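PDB 6PXS: FAD dependent oxidoreductase from Chelativorans sp. BNC1, which acts as an iminodiacetate oxidase, using bound FAD as its redox cofactor. Local coordinates for residues C46-E51 with I142-G147; A90-E95 with L244-Y249; E73-Q78 with A157-V162. One frame throughout, in Å; residues are numbered along the deposited sequence.

From the N terminus, the chain leaves its first FAD-binding elements through residues 46-51, which open contact 1. Residues 73-78, at the end of helix 55-76, open contact 3, and strand 90-93 then opens contact 2. The closures follow as 142-147 for contact 1, 157-162 for contact 3 and 244-249 for contact 2, spanning 90, 78 and 148 intervening residues respectively. Every pair of loops therefore crosses and none nests. Contacts 1 and 2 touch and share one mixed sheet, their centres about 10 Å apart. Contact 3 stands apart, its centre about 26 and 32 Å from theirs, and joins helix 55-76 to helix 152-164 beside the nucleotide-binding fold.

Contact 1 of 3, residues C46-E51 with I142-G147; sequences CPWATE and IHIPGG
The indole of Trp48 meets the turn at Ile144-Gly147 mainly with its six-membered ring. At the ring's edge and in its plane lies Gly146 O, 3.9 Å from Trp48 CH2, while Gly147 N comes near the same plane with Trp48 CZ3 3.8 Å away. One face is taken by a neighbour in the sequence: Pro47 CD sits 3.7 Å above the plane of the Trp48 ring, displaced toward its rim. The methyl Ile144 CG2 approaches at a slant, 3.7 Å from Trp48 CE3. A chi1 of -49° sets CG of Trp48 anti to its own carbonyl carbon, and a chi2 of -81° turns the ring so that its six-membered part reaches Ile144 and the glycines.

The turn itself is type I, closed by Gly147 N to Ile144 O, and its two glycines have no side chain to hold the ring off their backbone. Cys46 adds a second point of contact, its SG 3.8 Å from Gly147 CA and 4.3 Å from Ile144 CD1. Here an irregular segment following strand 44-45 packs on the end of strand 141-144, which belongs to the mixed sheet beside the flavin region; the side chain of Cys46 lies about 9 Å from the bound FAD. Replacing Trp48 by an alanine would probably open a gap beside Ile144 CG2 and leave the backbone of Gly146 and Gly147 without its aromatic neighbour.

Farther along, Thr50 secures the shape of the segment. Its N and its OG1 both donate to Pro47 O from the same face of that carbonyl, OG1 at 2.9 Å, so one acceptor holds two bonds. Outside the two segments, Trp48 also packs on Ala114, Glu116 and Ala117, and Ile144 rests on Ile107 of helix 97-111.

Contact 2 of 3, residues A90-E95 with L244-Y249; sequences ALVLAE and LPMNSY
Val92 and Leu244 pair as a parallel beta bridge that the second segment abandons almost at once: the pairing stops after Leu244, where Pro245 comes next and Met246 adopts a left-handed backbone conformation (phi 57°), so that Met246 N does not reach Leu93 O. The pairing rests on two backbone hydrogen bonds, Leu244 N to Leu91 O at 2.7 Å and Leu93 N to Leu244 O at 2.9 Å. Leu244 O has a further, weaker neighbour in the CA-H of Val92, with Val92 CA 3.4 Å from the oxygen.

The side chains of Val92 and Leu244 lie on the same face of the sheet, where Val92 CG2 and Leu244 CD1 are 4.2 Å apart. The other methyl of Val92 is anti to the backbone N (chi1 -177°) and serves Met246 instead: Val92 CG1 touches Met246 CG at 3.5 Å. The sulfur of Met246 is close by, and its CG also rests against Leu93 O. From there the thioether chain, bent at both chi2 and chi3, runs on to Ile103 and Arg106 of helix 97-111.

In the fold, this places strand 242-244 at the outer position of a four-stranded mixed sheet within the chain. Strand 90-93 runs parallel to it on one flank and antiparallel to strand 141-144 on the other. The side chain of Leu244 is about 4 Å from that of Val44, an FAD-binding residue, so this edge lies near the cofactor site.

Next along the strand, Leu93 CB lies 3.9 Å from Pro245 CA, and Pro245 also packs on Ile290. An Asx turn, with Asn247 OD1 accepting from Tyr249 N, ends the segment, and Tyr249 packs on helix 277-290.

Contact 3 of 3, residues E73-Q78 with A157-V162; sequences EELRGQ and ASMLRV
Val162 receives two side chains from across the contact, Leu75 from the last turn of helix 55-76 and Gln78 from just beyond it. Its methyl CG2 is 3.8 Å from Leu75 CD2 and 3.9 Å from Gln78 CG. The other methyl, CG1, adds a second approach to Gln78 CG at 4.0 Å. The side chains of Leu75 and Val162 cross obliquely, whereas that of Gln78 lies at about a right angle to Val162. Gln78 meets it with CB and CG, while a bend at chi2 (77°) turns CD off the line of those two carbons. Leu75 also spans the preceding turn of the facing helix: CD2 lies 4.2 Å from Ser158 O, and CD1 makes a looser contact with Met159 CG.

Backbone bonds position this first shell. Helix 55-76 ends at Arg76, and Gly77 is the first residue to leave the helical conformation, although Gly77 N still bonds to Glu73 O. Gln78 N then returns to Leu75 O at 3.0 Å, which keeps the two contacting residues together. On the other side, Val162 N donates to Ser158 O.

Farther out, Tyr17 of helix 10-20 packs on both Met159 and Val162, and Leu83 touches Leu75 and Ser158. Arg161 leads elsewhere, forming a salt bridge through NH2 with Asp256 of a second subunit. The contact is mainly apolar packing, with the aliphatic part of Gln78 at the margin. Helix 152-164 precedes outer strand 169-171 of the six-stranded sheet and packs Leu160 on Ala13 of helix 10-20, consistent with its place in a Rossmann-type FAD-binding fold.

Contact 1 of 3, residues C46-E51 with I142-G147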
loop_
_atom_site.group_PDB
_atom_site.type_symbol
_atom_site.label_atom_id
_atom_site.label_comp_id
_atom_site.label_asym_id
_atom_site.label_seq_id
_atom_site.Cartn_x
_atom_site.Cartn_y
_atom_site.Cartn_z
ATOM N N CYS A 46 -4.581 -30.100 -6.894
ATOM C CA CYS A 46 -3.970 -31.417 -6.759
ATOM C C CYS A 46 -4.741 -32.228 -5.721
ATOM O O CYS A 46 -4.325 -32.306 -4.557
ATOM C CB CYS A 46 -2.498 -31.285 -6.367
ATOM S SG CYS A 46 -1.567 -32.828 -6.454
ATOM N N PRO A 47 -5.863 -32.848 -6.102
ATOM C CA PRO A 47 -6.755 -33.439 -5.093
ATOM C C PRO A 47 -6.363 -34.828 -4.619
ATOM O O PRO A 47 -6.842 -35.253 -3.559
ATOM C CB PRO A 47 -8.103 -33.488 -5.822
ATOM C CG PRO A 47 -7.716 -33.721 -7.251
ATOM C CD PRO A 47 -6.419 -32.967 -7.463
ATOM N N TRP A 48 -5.519 -35.550 -5.355
ATOM C CA TRP A 48 -5.329 -36.971 -5.088
ATOM C C TRP A 48 -4.655 -37.238 -3.748
ATOM O O TRP A 48 -4.732 -38.366 -3.247
ATOM C CB TRP A 48 -4.514 -37.603 -6.217
ATOM C CG TRP A 48 -5.040 -37.252 -7.575
ATOM C CD1 TRP A 48 -6.092 -37.830 -8.222
ATOM C CD2 TRP A 48 -4.542 -36.232 -8.449
ATOM N NE1 TRP A 48 -6.279 -37.235 -9.445
ATOM C CE2 TRP A 48 -5.340 -36.251 -9.608
ATOM C CE3 TRP A 48 -3.499 -35.306 -8.363
ATOM C CZ2 TRP A 48 -5.127 -35.380 -10.676
ATOM C CZ3 TRP A 48 -3.288 -34.442 -9.423
ATOM C CH2 TRP A 48 -4.098 -34.485 -10.564
ATOM N N ALA A 49 -4.010 -36.239 -3.151
ATOM C CA ALA A 49 -3.293 -36.416 -1.896
ATOM C C ALA A 49 -4.095 -35.976 -0.679
ATOM O O ALA A 49 -3.569 -36.012 0.436
ATOM C CB ALA A 49 -1.970 -35.647 -1.934
ATOM N N THR A 50 -5.351 -35.571 -0.859
ATOM C CA THR A 50 -6.115 -35.022 0.252
ATOM C C THR A 50 -6.350 -36.079 1.322
ATOM O O THR A 50 -6.608 -37.248 1.025
ATOM C CB THR A 50 -7.454 -34.475 -0.241
ATOM O OG1 THR A 50 -7.224 -33.527 -1.289
ATOM C CG2 THR A 50 -8.202 -33.791 0.896
ATOM N N GLU A 51 -6.260 -35.649 2.582
ATOM C CA GLU A 51 -6.508 -36.544 3.705
ATOM C C GLU A 51 -7.998 -36.718 3.968
ATOM O O GLU A 51 -8.413 -37.755 4.497
ATOM C CB GLU A 51 -5.814 -36.005 4.958
ATOM C CG GLU A 51 -5.537 -37.051 6.025
ATOM C CD GLU A 51 -4.847 -36.467 7.243
ATOM O OE1 GLU A 51 -4.599 -35.241 7.258
ATOM O OE2 GLU A 51 -4.551 -37.232 8.186
ATOM N N ILE A 142 6.776 -37.808 -2.668
ATOM C CA ILE A 142 6.012 -38.522 -3.682
ATOM C C ILE A 142 5.711 -37.539 -4.802
ATOM O O ILE A 142 5.145 -36.467 -4.556
ATOM C CB ILE A 142 4.714 -39.114 -3.105
ATOM C CG1 ILE A 142 5.036 -40.078 -1.961
ATOM C CG2 ILE A 142 3.919 -39.820 -4.199
ATOM C CD1 ILE A 142 3.826 -40.512 -1.167
ATOM N N HIS A 143 6.089 -37.898 -6.024
ATOM C CA HIS A 143 5.976 -37.008 -7.171
ATOM C C HIS A 143 4.686 -37.310 -7.924
ATOM O O HIS A 143 4.470 -38.445 -8.363
ATOM C CB HIS A 143 7.187 -37.165 -8.089
ATOM C CG HIS A 143 7.237 -36.161 -9.197
ATOM N ND1 HIS A 143 6.861 -36.457 -10.489
ATOM C CD2 HIS A 143 7.620 -34.862 -9.205
ATOM C CE1 HIS A 143 7.010 -35.385 -11.245
ATOM N NE2 HIS A 143 7.469 -34.403 -10.490
ATOM N N ILE A 144 3.839 -36.296 -8.069
ATOM C CA ILE A 144 2.593 -36.406 -8.827
ATOM C C ILE A 144 2.683 -35.455 -10.015
ATOM O O ILE A 144 2.345 -34.270 -9.878
ATOM C CB ILE A 144 1.368 -36.081 -7.958
ATOM C CG1 ILE A 144 1.345 -36.962 -6.707
ATOM C CG2 ILE A 144 0.086 -36.272 -8.759
ATOM C CD1 ILE A 144 0.204 -36.647 -5.759
ATOM N N PRO A 145 3.121 -35.914 -11.190
ATOM C CA PRO A 145 3.299 -34.983 -12.317
ATOM C C PRO A 145 2.041 -34.215 -12.685
ATOM O O PRO A 145 2.146 -33.157 -13.318
ATOM C CB PRO A 145 3.751 -35.897 -13.465
ATOM C CG PRO A 145 4.290 -37.121 -12.800
ATOM C CD PRO A 145 3.493 -37.294 -11.546
ATOM N N GLY A 146 0.856 -34.701 -12.303
ATOM C CA GLY A 146 -0.379 -34.050 -12.700
ATOM C C GLY A 146 -0.749 -32.832 -11.882
ATOM O O GLY A 146 -1.596 -32.043 -12.316
ATOM N N GLY A 147 -0.144 -32.661 -10.709
ATOM C CA GLY A 147 -0.442 -31.508 -9.882
ATOM C C GLY A 147 -0.169 -30.207 -10.605
ATOM O O GLY A 147 0.882 -30.051 -11.234
#

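Contact 2 of 3, residues A90-E95 with L244-Y249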
loop_
_atom_site.group_PDB
_atom_site.type_symbol
_atom_site.label_atom_id
_atom_site.label_comp_id
_atom_site.label_asym_id
_atom_site.label_seq_id
_atom_site.Cartn_x
_atom_site.Cartn_y
_atom_site.Cartn_z
ATOM N N ALA A 90 3.453 -31.981 -8.567
ATOM C CA ALA A 90 3.380 -31.702 -7.141
ATOM C C ALA A 90 4.277 -32.665 -6.382
ATOM O O ALA A 90 4.541 -33.783 -6.832
ATOM C CB ALA A 90 1.943 -31.812 -6.617
ATOM N N LEU A 91 4.743 -32.212 -5.221
ATOM C CA LEU A 91 5.542 -33.019 -4.308
ATOM C C LEU A 91 4.797 -33.136 -2.987
ATOM O O LEU A 91 4.425 -32.121 -2.390
ATOM C CB LEU A 91 6.923 -32.398 -4.078
ATOM C CG LEU A 91 7.858 -32.322 -5.285
ATOM C CD1 LEU A 91 9.086 -31.497 -4.946
ATOM C CD2 LEU A 91 8.264 -33.709 -5.743
ATOM N N VAL A 92 4.581 -34.368 -2.538
ATOM C CA VAL A 92 3.912 -34.644 -1.272
ATOM C C VAL A 92 4.973 -35.083 -0.276
ATOM O O VAL A 92 5.702 -36.052 -0.519
ATOM C CB VAL A 92 2.819 -35.712 -1.429
ATOM C CG1 VAL A 92 2.084 -35.915 -0.113
ATOM C CG2 VAL A 92 1.850 -35.316 -2.532
ATOM N N LEU A 93 5.063 -34.370 0.840
ATOM C CA LEU A 93 6.076 -34.610 1.855
ATOM C C LEU A 93 5.432 -35.133 3.132
ATOM O O LEU A 93 4.214 -35.086 3.316
ATOM C CB LEU A 93 6.865 -33.329 2.153
ATOM C CG LEU A 93 7.912 -32.864 1.139
ATOM C CD1 LEU A 93 7.350 -32.848 -0.265
ATOM C CD2 LEU A 93 8.423 -31.479 1.521
ATOM N N ALA A 94 6.285 -35.641 4.016
ATOM C CA ALA A 94 5.882 -36.047 5.354
ATOM C C ALA A 94 7.146 -36.206 6.183
ATOM O O ALA A 94 8.235 -36.423 5.646
ATOM C CB ALA A 94 5.062 -37.342 5.336
ATOM N N GLU A 95 6.994 -36.086 7.502
ATOM C CA GLU A 95 8.163 -36.108 8.375
ATOM C C GLU A 95 8.722 -37.521 8.514
ATOM O O GLU A 95 9.896 -37.767 8.219
ATOM C CB GLU A 95 7.810 -35.520 9.742
ATOM C CG GLU A 95 7.593 -34.009 9.725
ATOM C CD GLU A 95 8.827 -33.238 9.279
ATOM O OE1 GLU A 95 9.924 -33.835 9.233
ATOM O OE2 GLU A 95 8.699 -32.033 8.973
ATOM N N LEU A 244 3.334 -30.199 -0.912
ATOM C CA LEU A 244 2.240 -30.523 0.002
ATOM C C LEU A 244 2.811 -31.278 1.196
ATOM O O LEU A 244 2.859 -32.516 1.196
ATOM C CB LEU A 244 1.163 -31.349 -0.698
ATOM C CG LEU A 244 0.597 -30.765 -1.992
ATOM C CD1 LEU A 244 -0.396 -31.732 -2.619
ATOM C CD2 LEU A 244 -0.057 -29.420 -1.737
ATOM N N PRO A 245 3.257 -30.566 2.235
ATOM C CA PRO A 245 3.814 -31.245 3.415
ATOM C C PRO A 245 2.787 -31.986 4.255
ATOM O O PRO A 245 3.165 -32.578 5.273
ATOM C CB PRO A 245 4.452 -30.096 4.211
ATOM C CG PRO A 245 3.734 -28.876 3.765
ATOM C CD PRO A 245 3.366 -29.100 2.334
ATOM N N MET A 246 1.511 -31.976 3.872
ATOM C CA MET A 246 0.483 -32.752 4.566
ATOM C C MET A 246 0.422 -32.388 6.048
ATOM O O MET A 246 0.324 -33.258 6.917
ATOM C CB MET A 246 0.721 -34.252 4.387
ATOM C CG MET A 246 0.741 -34.706 2.938
ATOM S SD MET A 246 -0.772 -34.295 2.049
ATOM C CE MET A 246 -2.001 -35.075 3.094
ATOM N N ASN A 247 0.486 -31.089 6.338
ATOM C CA ASN A 247 0.393 -30.597 7.705
ATOM C C ASN A 247 -0.460 -29.337 7.773
ATOM O O ASN A 247 -0.216 -28.463 8.612
ATOM C CB ASN A 247 1.782 -30.321 8.282
ATOM C CG ASN A 247 2.512 -29.223 7.537
ATOM O OD1 ASN A 247 2.094 -28.806 6.457
ATOM N ND2 ASN A 247 3.613 -28.751 8.108
ATOM N N SER A 248 -1.455 -29.225 6.895
ATOM C CA SER A 248 -2.326 -28.064 6.749
ATOM C C SER A 248 -1.625 -26.900 6.060
ATOM O O SER A 248 -2.272 -25.880 5.790
ATOM C CB SER A 248 -2.882 -27.574 8.095
ATOM O OG SER A 248 -1.866 -26.975 8.882
ATOM N N TYR A 249 -0.333 -27.012 5.769
ATOM C CA TYR A 249 0.423 -25.974 5.087
ATOM C C TYR A 249 0.880 -26.493 3.731
ATOM O O TYR A 249 0.748 -27.679 3.414
ATOM C CB TYR A 249 1.624 -25.523 5.929
ATOM C CG TYR A 249 1.234 -24.934 7.267
ATOM C CD1 TYR A 249 0.782 -23.625 7.363
ATOM C CD2 TYR A 249 1.312 -25.687 8.431
ATOM C CE1 TYR A 249 0.420 -23.081 8.581
ATOM C CE2 TYR A 249 0.953 -25.151 9.656
ATOM C CZ TYR A 249 0.508 -23.847 9.723
ATOM O OH TYR A 249 0.148 -23.306 10.937
#

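Contact 3 of 3, residues E73-Q78 with A157-V162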
loop_
_atom_site.group_PDB
_atom_site.type_symbol
_atom_site.label_atom_id
_atom_site.label_comp_id
_atom_site.label_asym_id
_atom_site.label_seq_id
_atom_site.Cartn_x
_atom_site.Cartn_y
_atom_site.Cartn_z
ATOM N N GLU A 73 -7.980 -24.101 -22.227
ATOM C CA GLU A 73 -8.021 -23.922 -23.674
ATOM C C GLU A 73 -9.219 -23.077 -24.088
ATOM O O GLU A 73 -9.099 -22.197 -24.949
ATOM C CB GLU A 73 -8.058 -25.281 -24.373
ATOM C CG GLU A 73 -6.820 -26.135 -24.135
ATOM C CD GLU A 73 -5.566 -25.533 -24.742
ATOM O OE1 GLU A 73 -5.689 -24.700 -25.666
ATOM O OE2 GLU A 73 -4.455 -25.892 -24.294
ATOM N N GLU A 74 -10.382 -23.330 -23.485
ATOM C CA GLU A 74 -11.563 -22.532 -23.793
ATOM C C GLU A 74 -11.282 -21.048 -23.592
ATOM O O GLU A 74 -11.636 -20.219 -24.438
ATOM C CB GLU A 74 -12.735 -22.985 -22.923
ATOM C CG GLU A 74 -14.070 -23.037 -23.645
ATOM C CD GLU A 74 -15.156 -23.704 -22.820
ATOM O OE1 GLU A 74 -14.824 -24.568 -21.980
ATOM O OE2 GLU A 74 -16.343 -23.362 -23.008
ATOM N N LEU A 75 -10.635 -20.697 -22.480
ATOM C CA LEU A 75 -10.276 -19.303 -22.242
ATOM C C LEU A 75 -9.133 -18.863 -23.149
ATOM O O LEU A 75 -9.110 -17.718 -23.617
ATOM C CB LEU A 75 -9.897 -19.104 -20.775
ATOM C CG LEU A 75 -11.042 -19.196 -19.766
ATOM C CD1 LEU A 75 -10.492 -19.329 -18.355
ATOM C CD2 LEU A 75 -11.949 -17.979 -19.872
ATOM N N ARG A 76 -8.173 -19.755 -23.404
ATOM C CA ARG A 76 -7.053 -19.411 -24.277
ATOM C C ARG A 76 -7.549 -18.962 -25.644
ATOM O O ARG A 76 -7.105 -17.936 -26.174
ATOM C CB ARG A 76 -6.110 -20.608 -24.414
ATOM C CG ARG A 76 -4.925 -20.378 -25.351
ATOM C CD ARG A 76 -4.471 -21.672 -26.014
ATOM N NE ARG A 76 -3.728 -21.420 -27.247
ATOM C CZ ARG A 76 -4.291 -21.171 -28.429
ATOM N NH1 ARG A 76 -5.611 -21.136 -28.552
ATOM N NH2 ARG A 76 -3.529 -20.954 -29.494
ATOM N N GLY A 77 -8.480 -19.712 -26.228
ATOM C CA GLY A 77 -8.989 -19.397 -27.547
ATOM C C GLY A 77 -9.897 -18.184 -27.577
ATOM O O GLY A 77 -10.507 -17.888 -28.608
ATOM N N GLN A 78 -9.992 -17.470 -26.452
ATOM C CA GLN A 78 -10.837 -16.286 -26.344
ATOM C C GLN A 78 -10.034 -15.045 -25.970
ATOM O O GLN A 78 -10.615 -14.037 -25.554
ATOM C CB GLN A 78 -11.949 -16.522 -25.320
ATOM C CG GLN A 78 -13.256 -15.821 -25.653
ATOM C CD GLN A 78 -14.040 -16.539 -26.734
ATOM O OE1 GLN A 78 -13.818 -17.722 -26.997
ATOM N NE2 GLN A 78 -14.964 -15.827 -27.367
ATOM N N ALA A 157 -11.248 -13.472 -13.041
ATOM C CA ALA A 157 -11.314 -12.246 -13.828
ATOM C C ALA A 157 -11.534 -12.554 -15.304
ATOM O O ALA A 157 -12.388 -11.943 -15.957
ATOM C CB ALA A 157 -10.034 -11.433 -13.635
ATOM N N SER A 158 -10.769 -13.504 -15.848
ATOM C CA SER A 158 -10.887 -13.826 -17.265
ATOM C C SER A 158 -12.272 -14.365 -17.596
ATOM O O SER A 158 -12.847 -14.022 -18.636
ATOM C CB SER A 158 -9.807 -14.830 -17.661
ATOM O OG SER A 158 -8.518 -14.268 -17.488
ATOM N N MET A 159 -12.823 -15.214 -16.727
ATOM C CA MET A 159 -14.173 -15.722 -16.948
ATOM C C MET A 159 -15.173 -14.577 -17.063
ATOM O O MET A 159 -15.990 -14.539 -17.990
ATOM C CB MET A 159 -14.567 -16.669 -15.817
ATOM C CG MET A 159 -13.795 -17.973 -15.809
ATOM S SD MET A 159 -14.645 -19.262 -14.882
ATOM C CE MET A 159 -13.250 -20.220 -14.310
ATOM N N LEU A 160 -15.123 -13.632 -16.121
ATOM C CA LEU A 160 -15.992 -12.463 -16.208
ATOM C C LEU A 160 -15.785 -11.723 -17.523
ATOM O O LEU A 160 -16.754 -11.329 -18.182
ATOM C CB LEU A 160 -15.735 -11.531 -15.025
ATOM C CG LEU A 160 -16.292 -11.995 -13.680
ATOM C CD1 LEU A 160 -15.747 -11.133 -12.552
ATOM C CD2 LEU A 160 -17.811 -11.958 -13.692
ATOM N N ARG A 161 -14.527 -11.524 -17.921
ATOM C CA ARG A 161 -14.252 -10.827 -19.172
ATOM C C ARG A 161 -14.924 -11.524 -20.348
ATOM O O ARG A 161 -15.543 -10.873 -21.200
ATOM C CB ARG A 161 -12.742 -10.722 -19.389
ATOM C CG ARG A 161 -12.157 -9.408 -18.897
ATOM C CD ARG A 161 -10.649 -9.334 -19.084
ATOM N NE ARG A 161 -9.946 -9.416 -17.804
ATOM C CZ ARG A 161 -9.129 -10.400 -17.437
ATOM N NH1 ARG A 161 -8.867 -11.415 -18.252
ATOM N NH2 ARG A 161 -8.556 -10.360 -16.243
ATOM N N VAL A 162 -14.818 -12.853 -20.413
ATOM C CA VAL A 162 -15.475 -13.590 -21.488
ATOM C C VAL A 162 -16.989 -13.482 -21.359
ATOM O O VAL A 162 -17.709 -13.417 -22.364
ATOM C CB VAL A 162 -15.017 -15.059 -21.490
ATOM C CG1 VAL A 162 -15.808 -15.856 -22.516
ATOM C CG2 VAL A 162 -13.526 -15.152 -21.770
#